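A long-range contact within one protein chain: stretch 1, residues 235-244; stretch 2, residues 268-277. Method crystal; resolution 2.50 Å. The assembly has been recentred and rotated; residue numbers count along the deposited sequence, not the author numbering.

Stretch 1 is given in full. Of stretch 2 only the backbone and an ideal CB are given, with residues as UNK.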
ATOM      1  N   LEU A 235      11.077  38.009   3.753  1.00 45.87           N
ATOM      2  CA  LEU A 235      12.445  37.870   4.237  1.00 45.47           C
ATOM      3  C   LEU A 235      13.333  37.123   3.252  1.00 47.72           C
ATOM      4  O   LEU A 235      14.529  36.967   3.490  1.00 45.89           O
ATOM      5  CB  LEU A 235      12.473  37.140   5.578  1.00 43.52           C
ATOM      6  CG  LEU A 235      12.441  38.003   6.834  1.00 38.87           C
ATOM      7  CD1 LEU A 235      11.189  38.879   6.833  1.00 48.74           C
ATOM      8  CD2 LEU A 235      12.456  37.088   8.048  1.00 37.00           C
ATOM      9  N   TYR A 236      12.754  36.668   2.145  1.00 49.93           N
ATOM     10  CA  TYR A 236      13.526  35.918   1.158  1.00 55.24           C
ATOM     11  C   TYR A 236      14.490  36.785   0.358  1.00 54.01           C
ATOM     12  O   TYR A 236      14.124  37.834  -0.169  1.00 51.59           O
ATOM     13  CB  TYR A 236      12.606  35.165   0.190  1.00 51.45           C
ATOM     14  CG  TYR A 236      13.379  34.396  -0.860  1.00 53.55           C
ATOM     15  CD1 TYR A 236      14.052  33.220  -0.535  1.00 46.49           C
ATOM     16  CD2 TYR A 236      13.509  34.892  -2.164  1.00 50.75           C
ATOM     17  CE1 TYR A 236      14.849  32.566  -1.479  1.00 53.79           C
ATOM     18  CE2 TYR A 236      14.304  34.238  -3.116  1.00 42.16           C
ATOM     19  CZ  TYR A 236      14.975  33.080  -2.761  1.00 45.63           C
ATOM     20  OH  TYR A 236      15.806  32.452  -3.662  1.00 46.91           O
ATOM     21  N   LYS A 237      15.732  36.325   0.270  1.00 55.39           N
ATOM     22  CA  LYS A 237      16.771  37.027  -0.474  1.00 57.43           C
ATOM     23  C   LYS A 237      17.166  36.151  -1.670  1.00 54.18           C
ATOM     24  O   LYS A 237      17.516  34.983  -1.493  1.00 62.19           O
ATOM     25  CB  LYS A 237      17.997  37.252   0.416  1.00 58.35           C
ATOM     26  CG  LYS A 237      17.764  38.103   1.654  1.00 65.83           C
ATOM     27  CD  LYS A 237      17.941  39.595   1.384  1.00 71.41           C
ATOM     28  CE  LYS A 237      16.843  40.158   0.486  1.00 85.79           C
ATOM     29  NZ  LYS A 237      15.505  40.203   1.176  1.00 93.09           N
ATOM     30  N   GLY A 238      17.107  36.701  -2.879  1.00 42.59           N
ATOM     31  CA  GLY A 238      17.473  35.914  -4.043  1.00 33.75           C
ATOM     32  C   GLY A 238      16.766  36.294  -5.325  1.00 36.81           C
ATOM     33  O   GLY A 238      15.954  37.214  -5.335  1.00 46.16           O
ATOM     34  N   SER A 239      17.082  35.590  -6.410  1.00 39.26           N
ATOM     35  CA  SER A 239      16.464  35.854  -7.713  1.00 40.73           C
ATOM     36  C   SER A 239      15.265  34.933  -7.950  1.00 42.51           C
ATOM     37  O   SER A 239      14.982  34.049  -7.140  1.00 45.99           O
ATOM     38  CB  SER A 239      17.486  35.639  -8.834  1.00 44.63           C
ATOM     39  OG  SER A 239      17.862  34.270  -8.936  1.00 35.72           O
ATOM     40  N   TYR A 240      14.574  35.139  -9.067  1.00 33.34           N
ATOM     41  CA  TYR A 240      13.432  34.310  -9.399  1.00 34.71           C
ATOM     42  C   TYR A 240      13.865  32.858  -9.537  1.00 35.92           C
ATOM     43  O   TYR A 240      13.186  31.955  -9.064  1.00 35.72           O
ATOM     44  CB  TYR A 240      12.781  34.745 -10.707  1.00 35.58           C
ATOM     45  CG  TYR A 240      11.828  35.894 -10.585  1.00 32.16           C
ATOM     46  CD1 TYR A 240      12.263  37.200 -10.713  1.00 45.21           C
ATOM     47  CD2 TYR A 240      10.477  35.675 -10.357  1.00 48.28           C
ATOM     48  CE1 TYR A 240      11.372  38.265 -10.619  1.00 46.97           C
ATOM     49  CE2 TYR A 240       9.579  36.734 -10.259  1.00 47.67           C
ATOM     50  CZ  TYR A 240      10.035  38.025 -10.390  1.00 43.78           C
ATOM     51  OH  TYR A 240       9.163  39.082 -10.273  1.00 50.44           O
ATOM     52  N   ARG A 241      14.999  32.629 -10.190  1.00 41.21           N
ATOM     53  CA  ARG A 241      15.477  31.270 -10.366  1.00 40.22           C
ATOM     54  C   ARG A 241      15.696  30.635  -9.016  1.00 37.59           C
ATOM     55  O   ARG A 241      15.227  29.531  -8.766  1.00 47.39           O
ATOM     56  CB  ARG A 241      16.770  31.251 -11.179  1.00 47.51           C
ATOM     57  CG  ARG A 241      16.570  31.789 -12.583  1.00 52.56           C
ATOM     58  CD  ARG A 241      17.735  31.532 -13.556  1.00 53.48           C
ATOM     59  NE  ARG A 241      17.153  30.906 -14.689  1.00 60.86           N
ATOM     60  CZ  ARG A 241      17.088  31.118 -15.997  1.00 60.88           C
ATOM     61  NH1 ARG A 241      16.375  30.186 -16.588  1.00 69.49           N
ATOM     62  NH2 ARG A 241      17.635  32.087 -16.724  1.00 55.25           N
ATOM     63  N   SER A 242      16.388  31.332  -8.127  1.00 41.77           N
ATOM     64  CA  SER A 242      16.629  30.783  -6.796  1.00 39.04           C
ATOM     65  C   SER A 242      15.330  30.562  -6.046  1.00 41.96           C
ATOM     66  O   SER A 242      15.203  29.594  -5.299  1.00 43.06           O
ATOM     67  CB  SER A 242      17.516  31.717  -5.988  1.00 35.44           C
ATOM     68  OG  SER A 242      18.770  31.843  -6.615  1.00 48.60           O
ATOM     69  N   PHE A 243      14.374  31.468  -6.244  1.00 39.42           N
ATOM     70  CA  PHE A 243      13.087  31.379  -5.574  1.00 35.40           C
ATOM     71  C   PHE A 243      12.433  30.058  -5.993  1.00 42.11           C
ATOM     72  O   PHE A 243      12.019  29.242  -5.163  1.00 34.23           O
ATOM     73  CB  PHE A 243      12.232  32.577  -5.982  1.00 38.30           C
ATOM     74  CG  PHE A 243      10.951  32.699  -5.225  1.00 39.21           C
ATOM     75  CD1 PHE A 243      10.940  32.666  -3.837  1.00 32.34           C
ATOM     76  CD2 PHE A 243       9.753  32.901  -5.909  1.00 31.94           C
ATOM     77  CE1 PHE A 243       9.751  32.838  -3.145  1.00 40.54           C
ATOM     78  CE2 PHE A 243       8.562  33.074  -5.235  1.00 28.72           C
ATOM     79  CZ  PHE A 243       8.550  33.045  -3.849  1.00 38.23           C
ATOM     80  N   HIS A 244      12.390  29.848  -7.301  1.00 39.74           N
ATOM     81  CA  HIS A 244      11.817  28.657  -7.879  1.00 42.86           C
ATOM     82  C   HIS A 244      12.533  27.396  -7.374  1.00 41.59           C
ATOM     83  O   HIS A 244      11.889  26.457  -6.914  1.00 38.32           O
ATOM     84  CB  HIS A 244      11.904  28.773  -9.399  1.00 41.74           C
ATOM     85  CG  HIS A 244      11.545  27.514 -10.124  1.00 44.87           C
ATOM     86  ND1 HIS A 244      10.260  27.016 -10.155  1.00 40.96           N
ATOM     87  CD2 HIS A 244      12.306  26.643 -10.829  1.00 21.84           C
ATOM     88  CE1 HIS A 244      10.245  25.892 -10.850  1.00 39.71           C
ATOM     89  NE2 HIS A 244      11.472  25.644 -11.269  1.00 37.76           N
ATOM     90  N   UNK A 268      17.793  40.491 -16.985  1.00 59.91           N
ATOM     91  CA  UNK A 268      17.761  41.377 -15.824  1.00 58.78           C
ATOM     92  C   UNK A 268      16.516  41.095 -14.989  1.00 57.72           C
ATOM     93  O   UNK A 268      16.546  41.170 -13.761  1.00 56.77           O
ATOM     94  CB  UNK A 268      17.794  42.843 -16.259  1.00 58.78           C
ATOM     95  N   UNK A 269      15.425  40.766 -15.676  1.00 60.44           N
ATOM     96  CA  UNK A 269      14.149  40.467 -15.031  1.00 57.93           C
ATOM     97  C   UNK A 269      14.219  39.160 -14.225  1.00 52.61           C
ATOM     98  O   UNK A 269      13.809  39.115 -13.063  1.00 47.11           O
ATOM     99  CB  UNK A 269      13.039  40.379 -16.081  1.00 57.93           C
ATOM    100  N   UNK A 270      14.753  38.109 -14.836  1.00 56.24           N
ATOM    101  CA  UNK A 270      14.873  36.826 -14.154  1.00 54.41           C
ATOM    102  C   UNK A 270      15.908  36.891 -13.029  1.00 57.65           C
ATOM    103  O   UNK A 270      15.975  36.002 -12.178  1.00 57.80           O
ATOM    104  CB  UNK A 270      15.248  35.730 -15.153  1.00 54.41           C
ATOM    105  N   UNK A 271      16.693  37.965 -13.017  1.00 55.08           N
ATOM    106  CA  UNK A 271      17.721  38.159 -12.004  1.00 52.43           C
ATOM    107  C   UNK A 271      17.219  38.980 -10.821  1.00 52.20           C
ATOM    108  O   UNK A 271      17.859  39.013  -9.772  1.00 45.30           O
ATOM    109  CB  UNK A 271      18.943  38.839 -12.625  1.00 52.43           C
ATOM    110  N   UNK A 272      16.074  39.640 -10.986  1.00 56.86           N
ATOM    111  CA  UNK A 272      15.500  40.462  -9.920  1.00 52.55           C
ATOM    112  C   UNK A 272      14.964  39.611  -8.773  1.00 45.87           C
ATOM    113  O   UNK A 272      14.966  38.386  -8.838  1.00 45.15           O
ATOM    114  CB  UNK A 272      14.380  41.342 -10.479  1.00 52.55           C
ATOM    115  N   UNK A 273      14.499  40.277  -7.723  1.00 47.34           N
ATOM    116  CA  UNK A 273      13.922  39.592  -6.576  1.00 49.54           C
ATOM    117  C   UNK A 273      12.497  39.194  -6.980  1.00 53.44           C
ATOM    118  O   UNK A 273      11.774  39.980  -7.588  1.00 59.03           O
ATOM    119  CB  UNK A 273      13.937  40.470  -5.323  1.00 49.54           C
ATOM    120  N   UNK A 274      12.073  37.971  -6.634  1.00 57.61           N
ATOM    121  CA  UNK A 274      10.741  37.458  -6.969  1.00 61.87           C
ATOM    122  C   UNK A 274       9.541  38.400  -7.136  1.00 63.79           C
ATOM    123  O   UNK A 274       8.648  38.089  -7.919  1.00 77.80           O
ATOM    124  CB  UNK A 274      10.363  36.457  -5.875  1.00 61.87           C
ATOM    125  N   UNK A 275       9.467  39.530  -6.445  1.00 41.35           N
ATOM    126  CA  UNK A 275       8.289  40.372  -6.680  1.00 42.46           C
ATOM    127  C   UNK A 275       8.610  41.823  -6.879  1.00 45.45           C
ATOM    128  O   UNK A 275       7.811  42.699  -6.569  1.00 42.29           O
ATOM    129  CB  UNK A 275       7.311  40.242  -5.511  1.00 42.46           C
ATOM    130  N   UNK A 276       9.778  42.051  -7.453  1.00 43.90           N
ATOM    131  CA  UNK A 276      10.265  43.381  -7.686  1.00 45.44           C
ATOM    132  C   UNK A 276       9.512  44.267  -8.677  1.00 48.91           C
ATOM    133  O   UNK A 276       9.177  43.873  -9.794  1.00 37.00           O
ATOM    134  CB  UNK A 276      11.716  43.264  -8.156  1.00 45.44           C
ATOM    135  N   UNK A 277       9.255  45.488  -8.220  1.00 50.50           N
ATOM    136  CA  UNK A 277       8.607  46.506  -9.014  1.00 46.85           C
ATOM    137  C   UNK A 277       9.709  47.519  -9.280  1.00 48.70           C
ATOM    138  O   UNK A 277       9.880  47.971 -10.404  1.00 56.63           O
ATOM    139  CB  UNK A 277       7.390  47.118  -8.318  1.00 46.85           C
TER

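Position 268 is free of stretch 1, so almost any residue would serve; it is Ala 268. At 269 the CB points sideways and meets nothing, but the ring of Tyr 240 lies within reach of a long side chain, favouring a large apolar or aromatic one. It is Phe 269, whose t rotamer brings CE1 to 3.9 Å from Tyr 240 CE1, the two rings meeting obliquely.

Position 270 places its ideal CB 4.6 Å from Arg 241 NH2 and 5.2 Å from Tyr 240 CB. An acid could meet the guanidinium; an aliphatic chain could lie against its flat face. The residue is Leu 270, which does the latter, with CD2 3.6 Å from Arg 241 NH2.

At 271 the CB points away, and the nearest atom, Ser 239 CB, is 5.2 Å off. A polar or flexible chain suits this place. Lys 271 curls back until NZ is 3.6 Å from Arg 241 CD, touching the aliphatic part of that arginine.

The backbone matters most at 272: its carbonyl O accepts a weak hydrogen bond from Tyr 240 N (3.3 Å) and lies 3.1 Å from Ser 239 CA, a CA-H...O contact. The sideways CB sits 4.3 Å from Tyr 240 CE1, so many medium-sized chains would fit. Gln 272 also reaches a water, which donates to its OE1 (3.0 Å) and accepts from Tyr 240 OH (2.8 Å), linking the stretches.

At 273 the CB points away overall, yet lies 3.8 Å from Gly 238 O. Two residues back along stretch 1, the carbonyl O of Tyr 236 offers an acceptor to a long donor. Arg 273 spans the gap: NH1 gives Tyr 236 O a very short hydrogen bond of 2.5 Å, although NH1 also lies 2.8 Å from the like-charged Lys 237 NZ.

Position 274, with phi near -29°, has its CB 3.6 Å from Phe 243 CD2 and 4.5 Å from Tyr 240 CE2. A compact apolar group is wanted, and proline is compatible with the negative phi. Pro 274 sets CA over the face of the Tyr 240 ring, 3.6 Å from its centroid, and CB over that of Phe 243, while CG packs 3.8 Å from Tyr 236 CD2.

At 275 the CB points away, so only a long chain could return; Phe 275 does, CE2 lying 4.2 Å from Phe 243 CE2. At 276 a small residue suffices; Thr 276 OG1 hydrogen-bonds Arg 273 O (2.7 Å). Position 277, out of reach, is Val 277.

Stretch 2, residues 268-277: AFLKQRPFTV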
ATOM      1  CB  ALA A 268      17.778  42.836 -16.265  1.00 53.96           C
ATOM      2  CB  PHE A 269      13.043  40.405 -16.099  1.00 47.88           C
ATOM      3  CG  PHE A 269      11.716  39.930 -15.586  1.00 44.09           C
ATOM      4  CD1 PHE A 269      11.233  40.361 -14.358  1.00 50.62           C
ATOM      5  CD2 PHE A 269      10.940  39.058 -16.347  1.00 39.43           C
ATOM      6  CE1 PHE A 269       9.992  39.927 -13.892  1.00 54.35           C
ATOM      7  CE2 PHE A 269       9.699  38.619 -15.894  1.00 40.16           C
ATOM      8  CZ  PHE A 269       9.222  39.050 -14.666  1.00 35.15           C
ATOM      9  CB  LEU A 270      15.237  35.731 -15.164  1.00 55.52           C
ATOM     10  CG  LEU A 270      14.072  34.952 -15.802  1.00 54.13           C
ATOM     11  CD1 LEU A 270      12.965  35.879 -16.283  1.00 48.22           C
ATOM     12  CD2 LEU A 270      14.623  34.128 -16.950  1.00 44.54           C
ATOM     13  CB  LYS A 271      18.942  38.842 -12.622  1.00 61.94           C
ATOM     14  CG  LYS A 271      20.241  38.046 -12.493  1.00 74.24           C
ATOM     15  CD  LYS A 271      20.165  36.708 -13.224  1.00 86.84           C
ATOM     16  CE  LYS A 271      20.272  35.521 -12.258  1.00 94.52           C
ATOM     17  NZ  LYS A 271      20.013  34.199 -12.935  1.00 98.50           N
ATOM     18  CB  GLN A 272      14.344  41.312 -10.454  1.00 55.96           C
ATOM     19  CG  GLN A 272      14.661  42.173 -11.656  1.00 56.12           C
ATOM     20  CD  GLN A 272      13.489  43.060 -12.049  1.00 53.39           C
ATOM     21  OE1 GLN A 272      12.378  42.583 -12.274  1.00 59.79           O
ATOM     22  NE2 GLN A 272      13.739  44.358 -12.142  1.00 58.99           N
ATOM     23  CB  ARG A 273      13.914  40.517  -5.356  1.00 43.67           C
ATOM     24  CG  ARG A 273      13.933  39.735  -4.043  1.00 49.87           C
ATOM     25  CD  ARG A 273      14.335  40.496  -2.773  1.00 41.36           C
ATOM     26  NE  ARG A 273      13.182  40.979  -2.100  1.00 59.40           N
ATOM     27  CZ  ARG A 273      12.598  40.778  -0.928  1.00 54.98           C
ATOM     28  NH1 ARG A 273      12.966  39.983   0.071  1.00 63.74           N
ATOM     29  NH2 ARG A 273      11.510  41.497  -0.819  1.00 64.77           N
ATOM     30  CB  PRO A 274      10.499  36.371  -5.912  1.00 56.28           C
ATOM     31  CG  PRO A 274      11.466  36.698  -4.814  1.00 69.82           C
ATOM     32  CD  PRO A 274      12.681  37.141  -5.583  1.00 61.63           C
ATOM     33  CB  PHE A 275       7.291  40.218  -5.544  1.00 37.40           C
ATOM     34  CG  PHE A 275       6.666  38.860  -5.486  1.00 44.52           C
ATOM     35  CD1 PHE A 275       5.667  38.497  -6.382  1.00 44.34           C
ATOM     36  CD2 PHE A 275       7.085  37.933  -4.544  1.00 46.29           C
ATOM     37  CE1 PHE A 275       5.094  37.228  -6.338  1.00 38.67           C
ATOM     38  CE2 PHE A 275       6.523  36.663  -4.491  1.00 42.87           C
ATOM     39  CZ  PHE A 275       5.526  36.311  -5.388  1.00 48.04           C
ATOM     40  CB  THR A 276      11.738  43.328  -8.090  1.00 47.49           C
ATOM     41  OG1 THR A 276      12.465  42.580  -7.110  1.00 50.23           O
ATOM     42  CG2 THR A 276      12.306  44.714  -8.177  1.00 41.21           C
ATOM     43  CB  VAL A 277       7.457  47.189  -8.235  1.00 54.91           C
ATOM     44  CG1 VAL A 277       6.873  48.336  -9.060  1.00 39.38           C
ATOM     45  CG2 VAL A 277       6.370  46.167  -7.902  1.00 47.03           C
TER
HETATM   46  O   HOH W   1      10.144  41.724 -10.490  1.00 40.55           O
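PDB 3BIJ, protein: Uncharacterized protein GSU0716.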